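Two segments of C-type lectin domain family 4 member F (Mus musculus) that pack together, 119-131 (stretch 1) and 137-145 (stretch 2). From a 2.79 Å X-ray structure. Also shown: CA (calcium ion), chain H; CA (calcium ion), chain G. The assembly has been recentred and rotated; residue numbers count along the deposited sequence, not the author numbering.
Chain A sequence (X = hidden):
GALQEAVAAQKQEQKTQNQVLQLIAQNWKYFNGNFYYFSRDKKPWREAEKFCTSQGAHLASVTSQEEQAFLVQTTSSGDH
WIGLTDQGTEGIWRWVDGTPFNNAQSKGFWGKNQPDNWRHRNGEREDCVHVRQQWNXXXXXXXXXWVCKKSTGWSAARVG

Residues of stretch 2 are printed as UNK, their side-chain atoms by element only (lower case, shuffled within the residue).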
ATOM      1  N   ARG A 119      -7.559  29.617  30.099  1.00141.95           N
ATOM      2  CA  ARG A 119      -6.396  29.610  30.980  1.00141.86           C
ATOM      3  C   ARG A 119      -6.381  28.292  31.746  1.00120.54           C
ATOM      4  O   ARG A 119      -7.266  28.035  32.569  1.00103.32           O
ATOM      5  CB  ARG A 119      -6.431  30.800  31.937  1.00167.19           C
ATOM      6  CG  ARG A 119      -5.105  31.084  32.637  1.00191.37           C
ATOM      7  CD  ARG A 119      -4.965  30.364  33.974  1.00212.37           C
ATOM      8  NE  ARG A 119      -3.691  30.687  34.616  1.00226.97           N
ATOM      9  CZ  ARG A 119      -3.223  30.095  35.711  1.00235.95           C
ATOM     10  NH1 ARG A 119      -3.925  29.137  36.302  1.00238.70           N
ATOM     11  NH2 ARG A 119      -2.051  30.457  36.213  1.00239.13           N
ATOM     12  N   HIS A 120      -5.369  27.466  31.493  1.00128.08           N
ATOM     13  CA  HIS A 120      -5.291  26.174  32.151  1.00127.34           C
ATOM     14  C   HIS A 120      -4.653  26.313  33.529  1.00136.69           C
ATOM     15  O   HIS A 120      -4.014  27.316  33.854  1.00139.62           O
ATOM     16  CB  HIS A 120      -4.496  25.180  31.301  1.00111.85           C
ATOM     17  CG  HIS A 120      -5.293  24.557  30.197  1.00106.93           C
ATOM     18  ND1 HIS A 120      -5.643  23.224  30.195  1.00 94.45           N
ATOM     19  CD2 HIS A 120      -5.827  25.089  29.072  1.00 93.99           C
ATOM     20  CE1 HIS A 120      -6.347  22.958  29.109  1.00 97.62           C
ATOM     21  NE2 HIS A 120      -6.473  24.072  28.411  1.00 92.53           N
ATOM     22  N   ARG A 121      -4.856  25.287  34.349  1.00128.34           N
ATOM     23  CA  ARG A 121      -4.367  25.315  35.722  1.00143.00           C
ATOM     24  C   ARG A 121      -2.851  25.265  35.798  1.00145.26           C
ATOM     25  O   ARG A 121      -2.238  26.040  36.544  1.00144.44           O
ATOM     26  CB  ARG A 121      -4.976  24.136  36.469  1.00157.52           C
ATOM     27  CG  ARG A 121      -6.489  24.170  36.594  1.00169.15           C
ATOM     28  CD  ARG A 121      -7.007  22.833  37.109  1.00178.49           C
ATOM     29  NE  ARG A 121      -6.092  22.220  38.068  1.00186.37           N
ATOM     30  CZ  ARG A 121      -6.300  21.046  38.657  1.00191.48           C
ATOM     31  NH1 ARG A 121      -7.408  20.362  38.404  1.00193.45           N
ATOM     32  NH2 ARG A 121      -5.396  20.549  39.489  1.00192.02           N
ATOM     33  N   ASN A 122      -2.227  24.397  35.005  1.00142.09           N
ATOM     34  CA  ASN A 122      -0.775  24.236  35.008  1.00140.13           C
ATOM     35  C   ASN A 122      -0.233  24.333  33.588  1.00113.55           C
ATOM     36  O   ASN A 122      -0.161  23.329  32.872  1.00105.57           O
ATOM     37  CB  ASN A 122      -0.385  22.899  35.661  1.00158.54           C
ATOM     38  CG  ASN A 122       1.117  22.662  35.662  1.00170.63           C
ATOM     39  OD1 ASN A 122       1.900  23.565  35.372  1.00174.09           O
ATOM     40  ND2 ASN A 122       1.522  21.436  35.984  1.00173.23           N
ATOM     41  N   GLY A 123       0.141  25.540  33.176  1.00142.75           N
ATOM     42  CA  GLY A 123      -0.336  26.781  33.767  1.00129.40           C
ATOM     43  C   GLY A 123      -0.445  27.737  32.598  1.00133.61           C
ATOM     44  O   GLY A 123      -0.224  28.941  32.735  1.00126.23           O
ATOM     45  N   GLU A 124      -0.866  27.189  31.461  1.00149.52           N
ATOM     46  CA  GLU A 124      -0.709  27.819  30.161  1.00149.18           C
ATOM     47  C   GLU A 124      -2.036  28.266  29.566  1.00137.91           C
ATOM     48  O   GLU A 124      -3.114  27.823  29.967  1.00141.57           O
ATOM     49  CB  GLU A 124      -0.031  26.864  29.159  1.00159.74           C
ATOM     50  CG  GLU A 124       0.064  25.397  29.592  1.00165.15           C
ATOM     51  CD  GLU A 124       1.025  24.588  28.723  1.00166.83           C
ATOM     52  OE1 GLU A 124       1.367  25.056  27.616  1.00165.68           O
ATOM     53  OE2 GLU A 124       1.421  23.477  29.135  1.00167.75           O
ATOM     54  N   ARG A 125      -1.926  29.169  28.592  1.00109.98           N
ATOM     55  CA  ARG A 125      -3.056  29.570  27.769  1.00122.51           C
ATOM     56  C   ARG A 125      -3.243  28.492  26.699  1.00116.53           C
ATOM     57  O   ARG A 125      -2.680  27.398  26.792  1.00117.73           O
ATOM     58  CB  ARG A 125      -2.806  30.946  27.163  1.00148.19           C
ATOM     59  CG  ARG A 125      -2.620  32.046  28.196  1.00177.45           C
ATOM     60  CD  ARG A 125      -3.832  32.241  29.079  1.00206.38           C
ATOM     61  NE  ARG A 125      -3.755  33.502  29.811  1.00229.81           N
ATOM     62  CZ  ARG A 125      -3.089  33.666  30.951  1.00246.30           C
ATOM     63  NH1 ARG A 125      -2.429  32.653  31.491  1.00251.87           N
ATOM     64  NH2 ARG A 125      -3.078  34.850  31.547  1.00251.67           N
ATOM     65  N   GLU A 126      -4.037  28.775  25.670  1.00 91.44           N
ATOM     66  CA  GLU A 126      -4.255  27.831  24.575  1.00 95.14           C
ATOM     67  C   GLU A 126      -3.740  28.433  23.274  1.00 90.12           C
ATOM     68  O   GLU A 126      -4.290  29.427  22.785  1.00 91.55           O
ATOM     69  CB  GLU A 126      -5.735  27.469  24.465  1.00107.38           C
ATOM     70  CG  GLU A 126      -6.284  26.754  25.693  1.00118.38           C
ATOM     71  CD  GLU A 126      -7.700  26.267  25.492  1.00127.91           C
ATOM     72  OE1 GLU A 126      -8.467  26.964  24.798  1.00131.70           O
ATOM     73  OE2 GLU A 126      -8.042  25.190  26.019  1.00130.74           O
ATOM     74  N   ASP A 127      -2.677  27.833  22.719  1.00 99.93           N
ATOM     75  CA  ASP A 127      -2.064  28.317  21.486  1.00102.40           C
ATOM     76  C   ASP A 127      -1.868  27.206  20.458  1.00 90.97           C
ATOM     77  O   ASP A 127      -1.066  27.361  19.532  1.00 93.00           O
ATOM     78  CB  ASP A 127      -0.719  28.986  21.773  1.00106.25           C
ATOM     79  CG  ASP A 127      -0.845  30.169  22.696  1.00111.06           C
ATOM     80  OD1 ASP A 127      -1.890  30.845  22.647  1.00112.90           O
ATOM     81  OD2 ASP A 127       0.105  30.428  23.463  1.00112.59           O
ATOM     82  N   CYS A 128      -2.573  26.088  20.599  1.00 93.50           N
ATOM     83  CA  CYS A 128      -2.457  24.976  19.670  1.00 93.88           C
ATOM     84  C   CYS A 128      -3.844  24.407  19.424  1.00 89.26           C
ATOM     85  O   CYS A 128      -4.712  24.449  20.300  1.00 94.46           O
ATOM     86  CB  CYS A 128      -1.508  23.891  20.201  1.00102.97           C
ATOM     87  SG  CYS A 128       0.238  24.400  20.229  1.00113.94           S
ATOM     88  N   VAL A 129      -4.052  23.898  18.211  1.00 86.96           N
ATOM     89  CA  VAL A 129      -5.370  23.482  17.748  1.00 84.48           C
ATOM     90  C   VAL A 129      -5.381  21.983  17.493  1.00 85.02           C
ATOM     91  O   VAL A 129      -4.460  21.443  16.873  1.00 81.83           O
ATOM     92  CB  VAL A 129      -5.778  24.245  16.469  1.00 85.55           C
ATOM     93  CG1 VAL A 129      -7.144  23.790  15.988  1.00 83.77           C
ATOM     94  CG2 VAL A 129      -5.749  25.745  16.712  1.00 88.79           C
ATOM     95  N   HIS A 130      -6.435  21.316  17.959  1.00 86.43           N
ATOM     96  CA  HIS A 130      -6.706  19.926  17.611  1.00104.38           C
ATOM     97  C   HIS A 130      -8.122  19.836  17.049  1.00 86.31           C
ATOM     98  O   HIS A 130      -8.874  20.816  17.047  1.00 75.70           O
ATOM     99  CB  HIS A 130      -6.515  18.993  18.816  1.00116.79           C
ATOM    100  CG  HIS A 130      -7.383  19.319  19.992  1.00131.05           C
ATOM    101  ND1 HIS A 130      -7.054  18.945  21.277  1.00130.11           N
ATOM    102  CD2 HIS A 130      -8.565  19.973  20.083  1.00132.25           C
ATOM    103  CE1 HIS A 130      -7.993  19.359  22.108  1.00134.06           C
ATOM    104  NE2 HIS A 130      -8.922  19.984  21.409  1.00136.09           N
ATOM    105  N   VAL A 131      -8.495  18.646  16.579  1.00 92.21           N
ATOM    106  CA  VAL A 131      -9.784  18.447  15.920  1.00101.29           C
ATOM    107  C   VAL A 131     -10.431  17.169  16.435  1.00112.95           C
ATOM    108  O   VAL A 131      -9.800  16.108  16.440  1.00115.99           O
ATOM    109  CB  VAL A 131      -9.627  18.370  14.387  1.00 98.75           C
ATOM    110  CG1 VAL A 131     -10.987  18.320  13.704  1.00 98.98           C
ATOM    111  CG2 VAL A 131      -8.798  19.537  13.876  1.00 99.65           C
ATOM    112  N   UNK A 137      -8.806  25.468  20.130  1.00110.44           N
ATOM    113  CA  UNK A 137      -7.477  25.824  20.608  1.00106.14           C
ATOM    114  C   UNK A 137      -7.252  25.193  21.980  1.00108.73           C
ATOM    115  O   UNK A 137      -8.179  25.064  22.785  1.00111.11           O
ATOM    116  o   UNK A 137      -7.740  29.135  22.116  1.00 95.44           O
ATOM    117  o   UNK A 137      -9.165  27.463  22.131  1.00 99.25           O
ATOM    118  c   UNK A 137      -7.295  27.343  20.652  1.00101.30           C
ATOM    119  c   UNK A 137      -8.132  28.020  21.712  1.00100.82           C
ATOM    120  N   UNK A 138      -6.016  24.772  22.235  1.00 94.20           N
ATOM    121  CA  UNK A 138      -5.722  23.913  23.372  1.00 94.76           C
ATOM    122  C   UNK A 138      -4.337  24.238  23.908  1.00100.30           C
ATOM    123  O   UNK A 138      -3.504  24.828  23.216  1.00105.21           O
ATOM    124  c   UNK A 138      -5.929  20.592  26.676  1.00 98.29           C
ATOM    125  c   UNK A 138      -5.819  22.433  22.965  1.00 92.25           C
ATOM    126  s   UNK A 138      -6.697  21.623  25.433  1.00 95.54           S
ATOM    127  c   UNK A 138      -5.529  21.443  24.066  1.00 91.72           C
ATOM    128  N   UNK A 139      -4.105  23.847  25.158  1.00116.29           N
ATOM    129  CA  UNK A 139      -2.785  23.993  25.755  1.00115.26           C
ATOM    130  C   UNK A 139      -1.792  23.106  25.016  1.00116.14           C
ATOM    131  O   UNK A 139      -2.011  21.901  24.863  1.00119.44           O
ATOM    132  c   UNK A 139      -2.827  23.625  27.236  1.00114.22           C
ATOM    133  N   UNK A 140      -0.703  23.710  24.539  1.00 96.82           N
ATOM    134  CA  UNK A 140       0.214  22.981  23.671  1.00 98.01           C
ATOM    135  C   UNK A 140       0.904  21.841  24.410  1.00 87.40           C
ATOM    136  O   UNK A 140       1.173  20.793  23.814  1.00 91.01           O
ATOM    137  c   UNK A 140       1.238  23.945  23.075  1.00110.56           C
ATOM    138  s   UNK A 140       0.507  25.260  22.053  1.00117.53           S
ATOM    139  N   UNK A 141       1.181  22.006  25.702  1.00 79.75           N
ATOM    140  CA  UNK A 141       1.836  20.942  26.440  1.00 79.73           C
ATOM    141  C   UNK A 141       1.030  19.662  26.541  1.00 79.65           C
ATOM    142  O   UNK A 141       1.592  18.627  26.922  1.00 79.52           O
ATOM    143  N   UNK A 142      -0.256  19.700  26.206  1.00 76.16           N
ATOM    144  CA  UNK A 142      -1.098  18.517  26.327  1.00 89.66           C
ATOM    145  C   UNK A 142      -0.758  17.504  25.243  1.00 95.32           C
ATOM    146  O   UNK A 142      -0.485  17.865  24.094  1.00 98.43           O
ATOM    147  c   UNK A 142      -2.569  18.914  26.240  1.00 98.40           C
ATOM    148  o   UNK A 142      -2.897  19.837  27.265  1.00102.49           O
ATOM    149  N   UNK A 143      -0.774  16.226  25.615  1.00 92.93           N
ATOM    150  CA  UNK A 143      -0.331  15.155  24.722  1.00 93.09           C
ATOM    151  C   UNK A 143      -1.529  14.533  24.012  1.00 87.28           C
ATOM    152  O   UNK A 143      -2.137  13.576  24.495  1.00 88.79           O
ATOM    153  c   UNK A 143       0.454  14.100  25.495  1.00 99.61           C
ATOM    154  o   UNK A 143       1.758  14.554  25.810  1.00103.22           O
ATOM    155  N   UNK A 144      -1.832  15.054  22.831  1.00 98.37           N
ATOM    156  CA  UNK A 144      -2.828  14.475  21.948  1.00 93.44           C
ATOM    157  C   UNK A 144      -2.142  13.751  20.798  1.00 92.05           C
ATOM    158  O   UNK A 144      -0.952  13.960  20.540  1.00 91.22           O
ATOM    159  c   UNK A 144      -5.944  15.567  22.615  1.00108.83           C
ATOM    160  c   UNK A 144      -6.823  16.124  23.519  1.00117.65           C
ATOM    161  c   UNK A 144      -6.479  17.286  24.173  1.00119.60           C
ATOM    162  c   UNK A 144      -4.714  16.157  22.356  1.00103.13           C
ATOM    163  c   UNK A 144      -4.394  17.329  23.026  1.00107.05           C
ATOM    164  o   UNK A 144      -7.349  17.851  25.076  1.00122.56           O
ATOM    165  c   UNK A 144      -3.756  15.549  21.364  1.00 99.26           C
ATOM    166  c   UNK A 144      -5.266  17.890  23.931  1.00113.77           C
ATOM    167  N   UNK A 145      -2.863  12.887  20.080  1.00 86.13           N
ATOM    168  CA  UNK A 145      -2.344  12.398  18.791  1.00 86.89           C
ATOM    169  C   UNK A 145      -2.380  13.513  17.758  1.00 88.27           C
ATOM    170  O   UNK A 145      -2.774  14.638  18.080  1.00 91.68           O
ATOM    171  c   UNK A 145      -4.558  11.554  19.174  1.00 92.18           C
ATOM    172  c   UNK A 145      -4.166  12.293  20.432  1.00 90.10           C
ATOM    173  c   UNK A 145      -3.287  11.242  18.438  1.00 90.99           C
TER
HETATM  174 CA    CA H 602     -10.267  25.841  24.134  1.00101.46          CA
HETATM  175 CA    CA G 601      -3.876  31.495  21.727  1.00110.80          CA
HETATM  176  O   HOH W   1     -11.808  24.847  25.497  1.00122.79           O

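Position 137 carries two side-chain carbons, the second bearing two oxygens, which makes a short carboxylate. One of these oxygens lies 2.8 Å from the calcium ion of chain H, and the backbone O of 137 lies 2.6 Å from it; OE1 of Glu126 completes this part of the shell at 2.2 Å from the ion. Two carbons and two oxygens identify Asp137. Its OD1 and Glu126 OE1 are only 2.8 Å apart, a closeness of two acceptors that the shared metal accounts for.

At position 138 the side chain is an unbranched run of two carbons, a sulfur and a terminal carbon. The end carbon comes within 3.4 Å of His120 CE1, while CB sits over one face of the His130 ring, 4.1 Å from its centroid. A thioether of this length is Met138, and its SD lies obliquely to both imidazoles.

Position 139 has a single side-chain carbon. This CB stands almost on the normal of the His120 ring, 3.8 Å from the ring centroid, and its CA approaches Arg125 O at 3.6 Å. The residue is Ala139.

Position 140 has one carbon followed by one sulfur, and that sulfur is 2.0 Å from Cys128 SG, the length of a covalent S–S bond. It is therefore Cys140, joined to Cys128 in a disulfide with a chi3 of 98°.

No side-chain atoms follow CA at position 141, so it is Gly141. An ideal CB here would lie 2.5 Å from Glu124 OE2, a clash; as deposited, the backbone N lies 3.6 Å from Glu124 OE1.

Position 142 bears one carbon and one oxygen and makes no contact with stretch 1. This is Ser142, whose N donates to Ala139 O at 3.1 Å and closes a type I turn; OG adds a weak hydrogen bond to the same oxygen.

Position 143 again shows one carbon and one oxygen, out of reach of stretch 1, and is Ser143.

At position 144 one carbon leads to a six-carbon ring bearing an oxygen. The edge of His130 points at the face of this ring, with the planes at 80° and the centroids 4.3 Å apart. The phenol is that of Tyr144.

Position 145 has three carbons closing a ring onto its own backbone N, which defines Pro145; it too lies beyond contact.

The contact begins as a short antiparallel pairing. Cys128 N donates to Met138 O at 3.1 Å, and Met138 N returns a very short bond of 2.4 Å to Cys128 O; Asp127 N adds a weak one to Met138 O at 3.2 Å. Where the chain turns beyond this pairing, the disulfide fastens it covalently. His120 and His130 offer ring faces to Ala139 and Met138, and His120 NE2 is held by Glu126 OE2 at 3.1 Å. The same glutamate binds calcium with Asp137, so the metal ties the two stretches together as well.

Stretch 2, residues 137-145: DMACGSSYP
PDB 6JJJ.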